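Local coordinates for putative uncharacterized protein (Wolbachia pipientis, PDB 3F4S) that probably acts as a DsbA-like thiol-disulfide oxidoreductase of the thioredoxin fold, exchanging disulfides with substrate proteins through a redox-active cysteine pair, at residues L42-A47 with I78-P83; L84-L89 with N122-T127. The protein carries 1 engineered substitution. All blocks are in the same frame, centred on the assembly; numbering follows the deposited sequence. Where two conformers were deposited one is given.

Contact 1: L42-A47 with I78-P83; sequences LMIEYA and IFRHFP
Met43 and Ile78 open the backbone pairing, Ile78 N donating to Met43 O at 2.8 Å; Glu45 N then bonds to Ile78 O, and Arg80 N to Glu45 O. Further on the ladder slackens: the bond from Ala47 N to Arg80 O is weak at 3.4 Å, and the one from Phe82 N to Ala47 O is weak as well. A water also donates to Ala47 O and bonds to His81 ND1, bridging the spreading strand ends, while His81 NE2 is hydrogen-bonded to Ser95 OG.

Polar side-chain contacts centre on Arg80. Its chain is extended from CG to NE and runs past the Tyr46 ring, with CD 3.5 Å from Tyr46 CZ. Beyond it NH1 donates to Tyr46 OH at 3.0 Å, near the guanidinium plane; NH2 forms a salt bridge with Asp31, and NH1 also bonds to Leu24 O. Ile44 CG2 lies over one guanidinium face, near the rim.

These strands are parallel neighbours in the thioredoxin fold, joined by a helical beta-alpha-beta crossover. Ala47, at the end of the first, touches the CxxC segment whose Cys51 and Cys54 form a disulfide, probably the redox site as in DsbA.

Aromatic contacts fall on both faces of the sheet. Arg80 CB sits over the Tyr46 ring, 3.9 Å from its centroid, a CH-pi contact, while the guanidinium plane is turned 72° from that ring. On the face shared by Glu45 and Phe79, the carboxylate stands 87° to the phenyl ring, with Glu45 CD at the ring's edge; OE1 is bonded to Tyr77 and OE2 to His58. Ala47 CB also meets the ring edge, 3.7 Å from Phe79 CE1.

Purely aliphatic packing joins Leu42 CD1 to Ile78 CD1 at 3.8 Å, and Ile44 lies side by side with Ile78, both pointing the same way.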
# COMPACT_ATOMS: atom_id res chain seq x y z
N LEU A 42 -5.49 0.87 -12.50
CA LEU A 42 -5.14 1.40 -11.18
C LEU A 42 -5.42 0.36 -10.10
O LEU A 42 -6.51 -0.22 -10.06
CB LEU A 42 -5.96 2.66 -10.88
CG LEU A 42 -5.90 3.16 -9.43
CD1 LEU A 42 -4.47 3.50 -9.04
CD2 LEU A 42 -6.82 4.37 -9.24
N MET A 43 -4.45 0.14 -9.22
CA MET A 43 -4.67 -0.67 -8.02
C MET A 43 -4.38 0.17 -6.78
O MET A 43 -3.29 0.73 -6.65
CB MET A 43 -3.79 -1.92 -8.01
CG MET A 43 -3.73 -2.61 -6.63
SD MET A 43 -2.65 -4.05 -6.58
CE MET A 43 -3.59 -5.20 -7.57
N ILE A 44 -5.35 0.25 -5.88
CA ILE A 44 -5.15 0.86 -4.58
C ILE A 44 -5.23 -0.24 -3.55
O ILE A 44 -6.19 -1.00 -3.53
CB ILE A 44 -6.24 1.92 -4.28
CG1 ILE A 44 -6.14 3.07 -5.28
CG2 ILE A 44 -6.12 2.44 -2.84
CD1 ILE A 44 -7.34 4.02 -5.26
N GLU A 45 -4.21 -0.36 -2.71
CA GLU A 45 -4.19 -1.36 -1.66
C GLU A 45 -4.17 -0.68 -0.30
O GLU A 45 -3.36 0.23 -0.07
CB GLU A 45 -2.95 -2.25 -1.79
CG GLU A 45 -2.79 -3.20 -0.62
CD GLU A 45 -1.51 -4.05 -0.66
OE1 GLU A 45 -0.77 -3.98 -1.67
OE2 GLU A 45 -1.25 -4.78 0.31
N TYR A 46 -5.05 -1.11 0.60
CA TYR A 46 -4.95 -0.76 2.01
C TYR A 46 -4.48 -1.98 2.79
O TYR A 46 -5.07 -3.06 2.68
CB TYR A 46 -6.31 -0.32 2.56
CG TYR A 46 -6.77 1.04 2.13
CD1 TYR A 46 -6.47 2.18 2.88
CD2 TYR A 46 -7.53 1.20 0.97
CE1 TYR A 46 -6.92 3.44 2.50
CE2 TYR A 46 -7.97 2.46 0.58
CZ TYR A 46 -7.66 3.57 1.34
OH TYR A 46 -8.12 4.80 0.95
N ALA A 47 -3.44 -1.82 3.59
CA ALA A 47 -2.95 -2.93 4.40
C ALA A 47 -2.21 -2.45 5.63
O ALA A 47 -1.68 -1.34 5.64
CB ALA A 47 -2.05 -3.85 3.57
N ILE A 78 -0.96 2.11 -5.92
CA ILE A 78 -1.00 3.06 -4.82
C ILE A 78 -1.27 2.32 -3.51
O ILE A 78 -2.36 1.80 -3.29
CB ILE A 78 -2.10 4.11 -5.02
CG1 ILE A 78 -1.87 4.88 -6.33
CG2 ILE A 78 -2.16 5.05 -3.82
CD1 ILE A 78 -2.88 5.98 -6.60
N PHE A 79 -0.25 2.28 -2.65
CA PHE A 79 -0.36 1.65 -1.35
C PHE A 79 -0.75 2.71 -0.33
O PHE A 79 -0.14 3.78 -0.27
CB PHE A 79 0.98 1.04 -0.94
CG PHE A 79 0.94 0.32 0.38
CD1 PHE A 79 0.26 -0.88 0.51
CD2 PHE A 79 1.59 0.83 1.50
CE1 PHE A 79 0.22 -1.55 1.72
CE2 PHE A 79 1.55 0.17 2.71
CZ PHE A 79 0.86 -1.03 2.82
N ARG A 80 -1.78 2.41 0.46
CA ARG A 80 -2.22 3.30 1.53
C ARG A 80 -2.17 2.57 2.87
O ARG A 80 -2.57 1.41 2.97
CB ARG A 80 -3.63 3.84 1.25
CG ARG A 80 -3.67 4.81 0.07
CD ARG A 80 -5.09 5.28 -0.25
NE ARG A 80 -5.09 6.10 -1.46
CZ ARG A 80 -6.19 6.38 -2.16
NH1 ARG A 80 -7.36 5.91 -1.77
NH2 ARG A 80 -6.11 7.14 -3.25
N HIS A 81 -1.63 3.25 3.88
CA HIS A 81 -1.45 2.63 5.19
C HIS A 81 -2.78 2.40 5.90
O HIS A 81 -3.73 3.19 5.76
CB HIS A 81 -0.53 3.50 6.06
CG HIS A 81 0.90 3.50 5.63
ND1 HIS A 81 1.68 2.36 5.64
CD2 HIS A 81 1.70 4.50 5.18
CE1 HIS A 81 2.90 2.66 5.21
NE2 HIS A 81 2.94 3.95 4.93
N PHE A 82 -2.85 1.32 6.66
CA PHE A 82 -4.00 1.04 7.50
C PHE A 82 -3.49 0.40 8.78
O PHE A 82 -3.66 -0.80 8.99
CB PHE A 82 -4.96 0.09 6.79
CG PHE A 82 -6.37 0.13 7.32
CD1 PHE A 82 -7.31 0.96 6.74
CD2 PHE A 82 -6.75 -0.67 8.39
CE1 PHE A 82 -8.62 1.00 7.22
CE2 PHE A 82 -8.05 -0.64 8.87
CZ PHE A 82 -8.99 0.20 8.28
N PRO A 83 -2.83 1.20 9.64
CA PRO A 83 -2.20 0.56 10.80
C PRO A 83 -3.20 0.19 11.88
O PRO A 83 -4.24 0.85 12.02
CB PRO A 83 -1.20 1.61 11.29
CG PRO A 83 -0.99 2.51 10.10
CD PRO A 83 -2.33 2.57 9.44
O HOH W 1 0.20 0.32 6.88

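Contact 2: L84-L89 with N122-T127; sequences LDYRGL and NLSDLT
Tyr86 reaches across to Leu123, Ser124 and Leu126 from the first turn of helix 86-94. Its CB is already 4.1 Å from Leu123 O. CG stands anti to the backbone N (chi1 179°). Beyond it the CD2-CE2 side of the ring makes the contact: CD2 lies 3.6 Å from Leu123 O, and CE2 meets the backbone of Ser124 while also packing against Leu126 CD2 at 3.9 Å. The Leu126 side chain crosses the tyrosine at about a right angle, and Ser124 OG stands over one ring face, toward the rim. At the tip, Tyr86 OH bonds at 2.7 Å to a water that donates to Ser124 O.

Beside it Arg87 brings CG to within 3.3 Å of Leu123 O. In the conformer given, one of two, the chain bends at chi3 and NH1 comes 3.7 Å from Leu123 CD2. Its guanidinium also makes a cation-pi contact with Trp118 and a salt bridge with Asp85 OD2, where charges attract but no N-H points at the oxygen.

The contact joins the start of helix 86-94 to the loop between helices 101-113 and 127-135, probably within the helical domain that DsbA proteins carry inserted in the thioredoxin fold. Asp85 is the N-cap of helix 86-94, OD1 accepting from Gly88 N, while OD2 bonds to Thr50. In the other segment, Asn122 to Asp125 form a type I beta turn, and Asn122 OD1 accepts from Ser124 N in an Asx turn. Thr127 N to Asp125 OD1 makes a second Asx turn; the Thr127 hydroxyl is a separate donor, on the syn lone pair of OD1.

With the Tyr86 hydroxyl and the Ser124 carbonyl joined only through water, and carbon contacts doing the rest, the hold at this surface is probably modest and partly solvent-mediated.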
# COMPACT_ATOMS: atom_id res chain seq x y z
N LEU A 84 -2.89 -0.88 12.60
CA LEU A 84 -3.81 -1.44 13.59
C LEU A 84 -3.20 -1.56 14.98
O LEU A 84 -3.86 -2.00 15.92
CB LEU A 84 -4.31 -2.81 13.13
CG LEU A 84 -5.15 -2.77 11.86
CD1 LEU A 84 -5.46 -4.18 11.40
CD2 LEU A 84 -6.45 -1.99 12.08
N ASP A 85 -1.93 -1.17 15.10
CA ASP A 85 -1.24 -1.32 16.37
C ASP A 85 -0.07 -0.35 16.45
O ASP A 85 0.20 0.40 15.49
CB ASP A 85 -0.76 -2.76 16.54
CG ASP A 85 0.03 -3.24 15.34
OD1 ASP A 85 0.92 -2.51 14.90
OD2 ASP A 85 -0.24 -4.34 14.82
N TYR A 86 0.64 -0.37 17.57
CA TYR A 86 1.71 0.59 17.81
C TYR A 86 2.85 0.43 16.80
O TYR A 86 3.27 1.41 16.17
CB TYR A 86 2.23 0.46 19.25
CG TYR A 86 3.36 1.39 19.58
CD1 TYR A 86 3.12 2.68 20.06
CD2 TYR A 86 4.68 0.97 19.44
CE1 TYR A 86 4.18 3.54 20.39
CE2 TYR A 86 5.74 1.81 19.76
CZ TYR A 86 5.49 3.09 20.22
OH TYR A 86 6.56 3.90 20.54
N ARG A 87 3.34 -0.80 16.64
CA ARG A 87 4.43 -1.11 15.72
C ARG A 87 4.09 -0.66 14.31
O ARG A 87 4.92 -0.05 13.62
CB ARG A 87 4.70 -2.62 15.67
CG ARG A 87 4.67 -3.32 17.00
CD ARG A 87 5.00 -4.80 16.89
NE ARG A 87 4.09 -5.57 16.04
CZ ARG A 87 2.81 -5.82 16.32
NH1 ARG A 87 2.25 -5.31 17.41
NH2 ARG A 87 2.08 -6.55 15.49
N GLY A 88 2.88 -1.00 13.88
CA GLY A 88 2.45 -0.74 12.52
C GLY A 88 2.28 0.73 12.25
O GLY A 88 2.59 1.20 11.15
N LEU A 89 1.78 1.46 13.24
CA LEU A 89 1.61 2.89 13.07
C LEU A 89 2.98 3.58 13.03
O LEU A 89 3.22 4.46 12.20
CB LEU A 89 0.72 3.47 14.17
CG LEU A 89 0.48 4.98 14.15
CD1 LEU A 89 0.06 5.46 12.77
CD2 LEU A 89 -0.56 5.33 15.18
N ASN A 122 6.98 -7.46 24.02
CA ASN A 122 6.98 -6.02 24.23
C ASN A 122 6.58 -5.35 22.93
O ASN A 122 7.42 -5.14 22.04
CB ASN A 122 8.37 -5.53 24.66
CG ASN A 122 8.41 -4.02 24.90
OD1 ASN A 122 7.39 -3.32 24.77
ND2 ASN A 122 9.59 -3.51 25.26
N LEU A 123 5.31 -5.01 22.81
CA LEU A 123 4.76 -4.49 21.56
C LEU A 123 5.19 -3.06 21.27
O LEU A 123 4.82 -2.50 20.24
CB LEU A 123 3.23 -4.60 21.55
CG LEU A 123 2.66 -6.03 21.66
CD1 LEU A 123 1.12 -6.02 21.68
CD2 LEU A 123 3.20 -6.93 20.55
N SER A 124 5.94 -2.46 22.19
CA SER A 124 6.48 -1.12 21.96
C SER A 124 7.93 -1.16 21.51
O SER A 124 8.55 -0.12 21.29
CB SER A 124 6.36 -0.27 23.23
OG SER A 124 5.01 -0.10 23.62
N ASP A 125 8.49 -2.36 21.39
CA ASP A 125 9.89 -2.52 21.00
C ASP A 125 10.04 -2.32 19.49
O ASP A 125 9.52 -3.12 18.72
CB ASP A 125 10.37 -3.92 21.42
CG ASP A 125 11.84 -4.18 21.09
OD1 ASP A 125 12.50 -3.31 20.47
OD2 ASP A 125 12.34 -5.27 21.46
N LEU A 126 10.72 -1.25 19.09
CA LEU A 126 10.90 -0.92 17.67
C LEU A 126 12.29 -1.28 17.13
O LEU A 126 12.74 -0.73 16.12
CB LEU A 126 10.59 0.57 17.43
CG LEU A 126 9.19 1.01 17.87
CD1 LEU A 126 8.97 2.50 17.57
CD2 LEU A 126 8.11 0.16 17.20
N THR A 127 12.95 -2.23 17.77
CA THR A 127 14.26 -2.70 17.30
C THR A 127 14.23 -3.06 15.81
O THR A 127 15.17 -2.77 15.07
CB THR A 127 14.73 -3.92 18.11
OG1 THR A 127 14.91 -3.55 19.48
CG2 THR A 127 16.06 -4.45 17.57
O HOH W 2 8.74 2.59 21.58

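Overall arrangement
From the N terminus, the chain lays down strand 33-34 and then strand 41-47, passes through helices 52-60 and 62-70, and returns along strand 75-81, where contact 1 closes a 30-residue excursion in the middle of the molecule. It then turns directly into helix 86-94, continues through helix 101-113, and closes contact 2 after another 32 residues, just before helix 127-135. The two closures follow in series, neither nested nor crossed. Their centres lie about 20 Å apart, yet they touch where Pro83 CB packs against Leu89 N and the carbonyl carbon of Gly88. Contact 1 thus joins strands of the thioredoxin sheet, whereas contact 2 ties helix 86-94 to the loop before helix 127-135.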